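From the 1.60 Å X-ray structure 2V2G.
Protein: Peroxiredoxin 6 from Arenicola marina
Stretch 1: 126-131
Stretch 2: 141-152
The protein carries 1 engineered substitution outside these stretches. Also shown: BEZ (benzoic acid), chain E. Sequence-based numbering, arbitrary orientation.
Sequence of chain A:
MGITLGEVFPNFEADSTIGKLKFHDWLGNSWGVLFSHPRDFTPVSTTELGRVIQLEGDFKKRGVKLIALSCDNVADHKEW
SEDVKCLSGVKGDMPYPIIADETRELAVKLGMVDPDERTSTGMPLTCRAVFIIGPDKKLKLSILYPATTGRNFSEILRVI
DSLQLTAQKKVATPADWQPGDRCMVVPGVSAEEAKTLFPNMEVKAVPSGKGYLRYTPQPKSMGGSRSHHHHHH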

# COMPACT_ATOMS: atom_id res chain seq x y z
N THR A 126 2.49 -0.18 -16.91
CA THR A 126 2.17 0.17 -15.52
C THR A 126 2.66 -0.89 -14.55
O THR A 126 2.86 -2.03 -14.91
CB THR A 126 0.67 0.37 -15.27
OG1 THR A 126 -0.06 -0.84 -15.57
CG2 THR A 126 0.08 1.45 -16.15
N CYS A 127 2.82 -0.48 -13.29
CA CYS A 127 3.02 -1.42 -12.18
C CYS A 127 1.67 -1.97 -11.69
O CYS A 127 0.71 -2.03 -12.47
CB CYS A 127 3.84 -0.72 -11.10
SG CYS A 127 2.96 0.62 -10.23
N ARG A 128 1.62 -2.47 -10.45
CA ARG A 128 0.44 -2.97 -9.83
C ARG A 128 -0.04 -1.94 -8.81
O ARG A 128 0.26 -2.00 -7.60
CB ARG A 128 0.75 -4.30 -9.17
CG ARG A 128 1.10 -5.42 -10.11
CD ARG A 128 1.27 -6.76 -9.45
NE ARG A 128 1.96 -7.65 -10.37
CZ ARG A 128 1.46 -8.18 -11.49
NH1 ARG A 128 0.19 -8.05 -11.78
NH2 ARG A 128 2.27 -8.78 -12.34
N ALA A 129 -0.63 -0.87 -9.31
CA ALA A 129 -1.04 0.26 -8.47
C ALA A 129 -2.49 0.08 -8.01
O ALA A 129 -3.27 -0.52 -8.71
CB ALA A 129 -0.87 1.61 -9.27
N VAL A 130 -2.84 0.67 -6.89
CA VAL A 130 -4.23 0.71 -6.43
C VAL A 130 -4.50 2.10 -5.91
O VAL A 130 -3.73 2.65 -5.07
CB VAL A 130 -4.56 -0.28 -5.37
CG1 VAL A 130 -6.07 -0.22 -4.96
CG2 VAL A 130 -4.14 -1.71 -5.76
N PHE A 131 -5.57 2.70 -6.39
CA PHE A 131 -6.00 3.98 -5.96
C PHE A 131 -7.43 3.85 -5.41
O PHE A 131 -8.30 3.40 -6.11
CB PHE A 131 -6.00 5.04 -7.10
CG PHE A 131 -4.67 5.22 -7.76
CD1 PHE A 131 -3.71 6.05 -7.21
CD2 PHE A 131 -4.36 4.46 -8.91
CE1 PHE A 131 -2.46 6.19 -7.82
CE2 PHE A 131 -3.13 4.61 -9.50
CZ PHE A 131 -2.14 5.43 -8.90
N LEU A 141 -6.23 6.88 -0.48
CA LEU A 141 -5.19 5.89 -0.15
C LEU A 141 -4.61 5.33 -1.42
O LEU A 141 -5.36 5.17 -2.40
CB LEU A 141 -5.82 4.75 0.67
CG LEU A 141 -4.92 3.68 1.31
CD1 LEU A 141 -5.60 3.13 2.59
CD2 LEU A 141 -4.65 2.57 0.31
N SER A 142 -3.30 5.11 -1.48
CA SER A 142 -2.73 4.50 -2.66
C SER A 142 -1.64 3.48 -2.27
O SER A 142 -1.01 3.63 -1.22
CB SER A 142 -2.20 5.51 -3.66
OG SER A 142 -1.13 6.21 -3.17
N ILE A 143 -1.42 2.55 -3.19
CA ILE A 143 -0.27 1.62 -3.10
C ILE A 143 0.35 1.50 -4.46
O ILE A 143 -0.37 1.49 -5.49
CB ILE A 143 -0.58 0.24 -2.48
CG1 ILE A 143 -1.24 -0.72 -3.44
CG2 ILE A 143 -1.43 0.32 -1.15
CD1 ILE A 143 -1.68 -2.09 -2.88
N LEU A 144 1.66 1.33 -4.49
CA LEU A 144 2.38 1.08 -5.73
C LEU A 144 3.22 -0.15 -5.52
O LEU A 144 4.30 -0.10 -4.88
CB LEU A 144 3.30 2.25 -6.14
CG LEU A 144 2.77 3.58 -6.58
CD1 LEU A 144 4.03 4.44 -6.91
CD2 LEU A 144 1.81 3.42 -7.78
N TYR A 145 2.72 -1.26 -5.99
CA TYR A 145 3.48 -2.53 -5.95
C TYR A 145 4.11 -2.79 -7.33
O TYR A 145 3.50 -2.48 -8.37
CB TYR A 145 2.56 -3.71 -5.62
CG TYR A 145 2.14 -3.87 -4.17
CD1 TYR A 145 2.13 -2.82 -3.29
CD2 TYR A 145 1.78 -5.14 -3.68
CE1 TYR A 145 1.75 -3.00 -1.97
CE2 TYR A 145 1.38 -5.32 -2.37
CZ TYR A 145 1.36 -4.26 -1.49
OH TYR A 145 0.99 -4.40 -0.15
N PRO A 146 5.32 -3.39 -7.37
CA PRO A 146 5.92 -3.68 -8.66
C PRO A 146 5.36 -4.93 -9.36
O PRO A 146 4.63 -5.76 -8.72
CB PRO A 146 7.38 -3.90 -8.28
CG PRO A 146 7.30 -4.56 -6.95
CD PRO A 146 6.14 -3.84 -6.24
N ALA A 147 5.75 -5.15 -10.63
CA ALA A 147 5.25 -6.29 -11.37
C ALA A 147 5.53 -7.63 -10.70
O ALA A 147 4.81 -8.58 -10.86
CB ALA A 147 5.83 -6.26 -12.79
N THR A 148 6.62 -7.71 -9.96
CA THR A 148 7.05 -8.95 -9.31
C THR A 148 6.11 -9.47 -8.22
O THR A 148 6.19 -10.64 -7.81
CB THR A 148 8.43 -8.73 -8.54
OG1 THR A 148 8.35 -7.66 -7.56
CG2 THR A 148 9.57 -8.48 -9.51
N THR A 149 5.29 -8.57 -7.69
CA THR A 149 4.69 -8.74 -6.33
C THR A 149 3.16 -8.56 -6.39
O THR A 149 2.64 -7.46 -6.36
CB THR A 149 5.38 -7.83 -5.28
OG1 THR A 149 6.78 -8.13 -5.29
CG2 THR A 149 4.75 -8.00 -3.85
N GLY A 150 2.46 -9.69 -6.42
CA GLY A 150 1.03 -9.65 -6.43
C GLY A 150 0.45 -9.04 -5.19
O GLY A 150 1.02 -9.13 -4.13
N ARG A 151 -0.71 -8.36 -5.31
CA ARG A 151 -1.33 -7.67 -4.23
C ARG A 151 -2.14 -8.57 -3.28
O ARG A 151 -2.31 -9.75 -3.52
CB ARG A 151 -2.24 -6.58 -4.81
CG ARG A 151 -1.43 -5.44 -5.41
CD ARG A 151 -2.20 -4.64 -6.36
NE ARG A 151 -2.38 -5.33 -7.62
CZ ARG A 151 -2.80 -4.76 -8.75
NH1 ARG A 151 -3.10 -3.45 -8.83
NH2 ARG A 151 -2.82 -5.47 -9.82
N ASN A 152 -2.49 -7.98 -2.13
CA ASN A 152 -3.34 -8.57 -1.09
C ASN A 152 -4.64 -7.75 -1.09
O ASN A 152 -4.72 -6.68 -0.50
CB ASN A 152 -2.59 -8.54 0.26
CG ASN A 152 -3.43 -8.96 1.44
OD1 ASN A 152 -4.62 -9.23 1.28
ND2 ASN A 152 -2.83 -9.01 2.61
C BEZ E . 2.86 -11.37 -14.24
O1 BEZ E . 3.27 -12.58 -13.93
O2 BEZ E . 1.66 -10.87 -14.20
C1 BEZ E . 4.00 -10.56 -14.74
C2 BEZ E . 3.76 -9.48 -15.57
C3 BEZ E . 4.82 -8.76 -16.03
C4 BEZ E . 6.12 -9.16 -15.72
C5 BEZ E . 6.38 -10.24 -14.87
C6 BEZ E . 5.30 -10.96 -14.38

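Two neighbouring strands, 128-131 and 141-145, run antiparallel with their axes 4.7 Å apart at closest approach, and the chain beyond the second strand turns back to meet Arg 128. Together the two stretches bury 682 Å², both sides summed; Arg 128 has the largest area covered by the other stretch, 148 Å², with Val 130 and Arg 151 next at 78 Å² each. Read along stretch 2, the contact begins with backbone, passes through small apolar pairings, and ends with two arginines.

Leu 141 contributes little; its CA-to-CB bond points sideways, and its nearest atom to the other strand is a carbonyl, Leu 141 O lying 3.8 Å from Phe 131 CA. Ser 142 faces Phe 131 in a non-hydrogen-bonded pair. Ser 142 CB sits 3.9 Å from Phe 131 CD1, so a small side chain lies beside a large ring, and Ser 142 CA approaches Val 130 O at 3.2 Å in a CA-H...O contact.

Ile 143 closes a hydrogen-bonded pair with Val 130. Val 130 N donates to Ile 143 O at 3.0 Å, and Ile 143 N returns the bond to Val 130 O, also at 3.0 Å. Both side chains are beta-branched, a shape well suited to strands, and they meet on one face of the sheet, with Val 130 CG2 3.8 Å from Ile 143 CD1. The carbonyl of Ile 143 also receives a CA-H...O contact from Ala 129, Ala 129 CA to Ile 143 O 3.3 Å.

Leu 144 lies on the opposite face, shared with Ala 129, Phe 131 and Ser 142. Here the CA atoms of Leu 144 and Ala 129 are 4.5 Å apart, and the short methyl of Ala 129 leaves the leucine to reach across: Leu 144 CD2 is 3.6 Å from Ala 129 CB and 3.9 Å from Cys 127 SG. One methyl, Leu 144 CD2, thus touches two small side chains.

Tyr 145 returns to the face of Val 130 and Ile 143 and forms the second hydrogen-bonded pair. Arg 128 N donates to Tyr 145 O at 2.8 Å, and Tyr 145 N to Arg 128 O at 3.0 Å. Arg 128 CB and Tyr 145 CB are 4.0 Å apart. The end of the tyrosine, however, leads away from stretch 1, and its OH is satisfied elsewhere in the structure.

Pro 146 opens a type I turn ending at Thr 149, with Thr 149 N donating to Pro 146 O at 3.1 Å. The turn presents the carbonyl of Ala 147 to a long cation: Arg 128 NE and Arg 128 NH2 both donate to Ala 147 O, at 3.0 and 2.9 Å. Ala 147 points its methyl away, and its hydrogen bonds to Arg 128 are made by its backbone O. Arg 128 NH2 also donates to O2 of the bound benzoic acid at 2.9 Å, while Arg 128 CD packs 3.5 Å from Thr 149 O and 4.2 Å from Gly 150 CA.

Arg 151 points toward stretch 1. Arg 151 CD rests 3.6 Å from Val 130 CG2, Arg 151 NH1 lies 2.9 Å from Ala 129 O, and one face of the Arg 151 guanidinium covers Arg 128 C. The like charges come close, Arg 128 NH1 to Arg 151 NH2 4.4 Å, yet both these nitrogens have hydrogen-bond partners elsewhere in the structure.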